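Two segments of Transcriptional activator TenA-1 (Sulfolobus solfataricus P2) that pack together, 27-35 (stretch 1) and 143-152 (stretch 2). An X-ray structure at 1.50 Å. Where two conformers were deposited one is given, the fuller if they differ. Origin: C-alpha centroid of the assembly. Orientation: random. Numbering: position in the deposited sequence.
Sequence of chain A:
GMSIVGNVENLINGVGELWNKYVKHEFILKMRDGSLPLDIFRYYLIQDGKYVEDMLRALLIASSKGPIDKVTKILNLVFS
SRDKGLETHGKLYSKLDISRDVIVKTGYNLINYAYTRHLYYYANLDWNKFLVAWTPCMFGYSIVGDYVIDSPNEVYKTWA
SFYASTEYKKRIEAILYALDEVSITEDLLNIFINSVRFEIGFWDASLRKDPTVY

Stretch 1, residues 27-35: FILKMRDGS
Stretch 2, residues 143-152: IVGDYVIDSP

Two helices that run in roughly the same direction can meet through apolar side chains along their length and be fastened by polar groups where they end. The contact between residues 27-35 and 143-152 of TenA-1 is a compact example. Residues 27-32 and 143-148 are helical, both helices beginning earlier in the chain; their axes approach to 9.9 Å and their N-to-C directions differ by 31°. The backbones are closest near the C-terminal ends, where the CA atoms of Arg-32 and Ser-151 lie 4.5 Å apart. Together the stretches bury 557 Å².

Phe-27 (chi1 t, chi2 -80°) does not reach the partner, but its O accepts the helical hydrogen bond from Met-31 N at 3.0 Å. The apolar part starts with Ile-28, whose CA-to-CB bond points toward the other helix. Its m,t rotamer brings CD1 within 3.6 Å of Val-144 CG2, while CG2 sits 3.8 Å from both Val-148 CG2 and Tyr-147 CD2, meeting the tyrosine ring at its edge. Both valines are t. Leu-29 (m,t) starts away from the partner, yet its end comes back, with CD2 3.7 Å from Tyr-147 OH. Lys-30 (m,t,p,p) is out of reach of the partner; its NZ donates to Ser-35 OG at 2.9 Å and is also bonded elsewhere in the structure.

Met-31, a selenomethionine with rotamer m,t,m, contributes in two ways. Its CB packs 3.8 Å from Val-148 CG1, and its carbonyl, near the helix end, accepts a 2.7 Å hydrogen bond from Ser-151 OG. This is the single direct hydrogen bond between the stretches. Ser-151 is in the t rotamer and is the last residue of a type I turn from Val-148, in which its N bonds to Val-148 O at 2.9 Å.

Arg-32 has the most area covered. With chi angles of 175°, 61°, -177° and 80°, it lays CD over the face of the Tyr-147 ring (t, chi2 66°), 4.2 Å from the centroid and 12° off the normal, a CH-pi contact. Its CZ is 5.9 Å from that centroid, so any cation-pi attraction is weak at most. Asp-150 O and Ser-151 N lie over one guanidinium face; NH1 is 3.4 Å from Asp-150 O, but the angle is too poor for a hydrogen bond. A water makes the polar link, accepting from Arg-32 NE at 3.3 Å and donating to Tyr-147 O at 2.9 Å and Asp-150 OD2 at 2.7 Å. Arg-32 O meets Ser-151 CA at 3.4 Å in a CA-H...O contact and Pro-152 CD at 3.3 Å.

The CA-to-CB bond of Asp-33 (chi1 p) points away; its OD1 accepts from Ser-35 N at 3.0 Å and Ser-35 OG at 2.6 Å. Gly-34 leaves helical geometry with phi 78° and psi -1°, a positive phi that favours glycine. Ser-35 (phi/psi -80/-11, chi1 p) ends the stretch beyond reach of the partner.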

# COMPACT_ATOMS: atom_id res chain seq x y z
N PHE A 27 27.75 4.02 -16.15
CA PHE A 27 26.47 4.52 -16.64
C PHE A 27 26.18 5.90 -16.04
O PHE A 27 25.76 6.82 -16.75
CB PHE A 27 25.35 3.54 -16.26
CG PHE A 27 23.99 3.86 -16.84
CD1 PHE A 27 23.15 4.83 -16.26
CD2 PHE A 27 23.49 3.14 -17.92
CE1 PHE A 27 21.86 5.08 -16.77
CE2 PHE A 27 22.22 3.39 -18.43
CZ PHE A 27 21.40 4.38 -17.85
N ILE A 28 26.37 6.03 -14.73
CA ILE A 28 26.15 7.28 -14.01
C ILE A 28 27.16 8.37 -14.39
O ILE A 28 26.78 9.54 -14.56
CB ILE A 28 26.18 7.03 -12.49
CG1 ILE A 28 24.93 6.21 -12.12
CG2 ILE A 28 26.30 8.35 -11.67
CD1 ILE A 28 25.09 5.52 -10.75
N LEU A 29 28.43 7.98 -14.53
CA LEU A 29 29.47 8.94 -14.95
C LEU A 29 29.15 9.49 -16.33
O LEU A 29 29.36 10.70 -16.56
CB LEU A 29 30.85 8.27 -14.96
CG LEU A 29 31.36 7.68 -13.64
CD1 LEU A 29 32.80 7.06 -13.77
CD2 LEU A 29 31.27 8.70 -12.50
N LYS A 30 28.60 8.66 -17.22
CA LYS A 30 28.22 9.10 -18.57
C LYS A 30 26.96 9.95 -18.55
O LYS A 30 26.78 10.79 -19.43
CB LYS A 30 28.13 7.95 -19.55
CG LYS A 30 29.46 7.24 -19.75
CD LYS A 30 29.43 6.18 -20.83
CE LYS A 30 29.49 6.82 -22.22
NZ LYS A 30 30.74 7.64 -22.49
N MSE A 31 26.06 9.74 -17.57
CA MSE A 31 24.93 10.67 -17.40
C MSE A 31 25.43 12.05 -16.95
O MSE A 31 24.98 13.09 -17.45
CB MSE A 31 23.85 10.16 -16.41
CG MSE A 31 22.99 9.11 -17.01
SE MSE A 31 21.36 8.85 -15.96
CE MSE A 31 22.14 8.14 -14.46
N ARG A 32 26.36 12.05 -16.01
CA ARG A 32 26.91 13.29 -15.43
C ARG A 32 27.64 14.10 -16.49
O ARG A 32 27.51 15.33 -16.47
CB ARG A 32 27.83 12.99 -14.24
CG ARG A 32 28.55 14.22 -13.63
CD ARG A 32 27.61 15.23 -13.09
NE ARG A 32 28.32 16.40 -12.57
CZ ARG A 32 28.79 17.39 -13.32
NH1 ARG A 32 28.71 17.39 -14.65
NH2 ARG A 32 29.41 18.42 -12.73
N ASP A 33 28.42 13.47 -17.36
CA ASP A 33 29.13 14.26 -18.43
C ASP A 33 28.30 14.42 -19.68
O ASP A 33 28.74 15.02 -20.65
CB ASP A 33 30.55 13.74 -18.70
CG ASP A 33 30.63 12.43 -19.41
OD1 ASP A 33 29.66 11.90 -19.93
OD2 ASP A 33 31.79 11.91 -19.47
N GLY A 34 27.10 13.85 -19.68
CA GLY A 34 26.16 13.94 -20.78
C GLY A 34 26.42 13.05 -21.95
O GLY A 34 25.62 13.08 -22.89
N SER A 35 27.50 12.26 -21.93
CA SER A 35 27.91 11.45 -23.07
C SER A 35 27.14 10.13 -23.25
O SER A 35 27.29 9.48 -24.29
CB SER A 35 29.40 11.11 -22.99
OG SER A 35 29.69 10.23 -21.89
N ILE A 143 21.42 9.46 -3.73
CA ILE A 143 22.84 9.84 -3.89
C ILE A 143 23.15 10.15 -5.35
O ILE A 143 23.83 11.13 -5.70
CB ILE A 143 23.77 8.69 -3.36
CG1 ILE A 143 23.73 8.69 -1.84
CG2 ILE A 143 25.24 8.83 -3.84
CD1 ILE A 143 24.46 7.54 -1.23
N VAL A 144 22.70 9.27 -6.22
CA VAL A 144 22.96 9.41 -7.64
C VAL A 144 22.27 10.65 -8.21
O VAL A 144 22.87 11.37 -9.01
CB VAL A 144 22.54 8.13 -8.40
CG1 VAL A 144 22.58 8.32 -9.94
CG2 VAL A 144 23.41 6.94 -7.94
N GLY A 145 21.04 10.89 -7.80
CA GLY A 145 20.32 12.08 -8.24
C GLY A 145 21.04 13.36 -7.83
O GLY A 145 21.14 14.29 -8.65
N ASP A 146 21.57 13.41 -6.61
CA ASP A 146 22.34 14.61 -6.16
C ASP A 146 23.58 14.85 -7.02
O ASP A 146 24.01 16.02 -7.17
CB ASP A 146 22.79 14.48 -4.71
CG ASP A 146 21.64 14.48 -3.74
OD1 ASP A 146 20.49 14.87 -4.07
OD2 ASP A 146 21.91 14.07 -2.59
N TYR A 147 24.16 13.80 -7.57
CA TYR A 147 25.33 13.90 -8.43
C TYR A 147 24.98 14.30 -9.86
O TYR A 147 25.53 15.26 -10.43
CB TYR A 147 26.09 12.58 -8.41
CG TYR A 147 27.34 12.55 -9.25
CD1 TYR A 147 28.43 13.33 -8.94
CD2 TYR A 147 27.43 11.69 -10.33
CE1 TYR A 147 29.61 13.27 -9.73
CE2 TYR A 147 28.57 11.62 -11.12
CZ TYR A 147 29.65 12.39 -10.81
OH TYR A 147 30.78 12.28 -11.63
N VAL A 148 24.04 13.58 -10.45
CA VAL A 148 23.67 13.76 -11.84
C VAL A 148 22.91 15.05 -12.14
O VAL A 148 22.90 15.50 -13.30
CB VAL A 148 22.92 12.49 -12.35
CG1 VAL A 148 22.42 12.59 -13.83
CG2 VAL A 148 23.82 11.24 -12.21
N ILE A 149 22.32 15.69 -11.12
CA ILE A 149 21.60 16.97 -11.32
C ILE A 149 22.49 18.06 -11.93
O ILE A 149 21.97 18.96 -12.57
CB ILE A 149 20.91 17.45 -10.00
CG1 ILE A 149 19.84 18.52 -10.26
CG2 ILE A 149 21.93 17.87 -8.95
CD1 ILE A 149 18.69 18.07 -11.12
N ASP A 150 23.81 17.95 -11.73
CA ASP A 150 24.76 18.91 -12.30
C ASP A 150 25.13 18.63 -13.75
O ASP A 150 25.94 19.37 -14.33
CB ASP A 150 26.01 18.99 -11.45
CG ASP A 150 25.73 19.55 -10.06
OD1 ASP A 150 24.82 20.40 -9.91
OD2 ASP A 150 26.42 19.13 -9.13
N SER A 151 24.59 17.57 -14.36
CA SER A 151 24.82 17.28 -15.76
C SER A 151 24.48 18.46 -16.67
O SER A 151 23.50 19.14 -16.42
CB SER A 151 23.92 16.12 -16.22
OG SER A 151 24.21 15.72 -17.56
N PRO A 152 25.26 18.66 -17.75
CA PRO A 152 24.87 19.66 -18.73
C PRO A 152 23.76 19.17 -19.68
O PRO A 152 23.25 19.95 -20.46
CB PRO A 152 26.17 19.87 -19.49
CG PRO A 152 26.81 18.59 -19.49
CD PRO A 152 26.54 18.04 -18.11
O HOH W 1 27.70 16.81 -9.38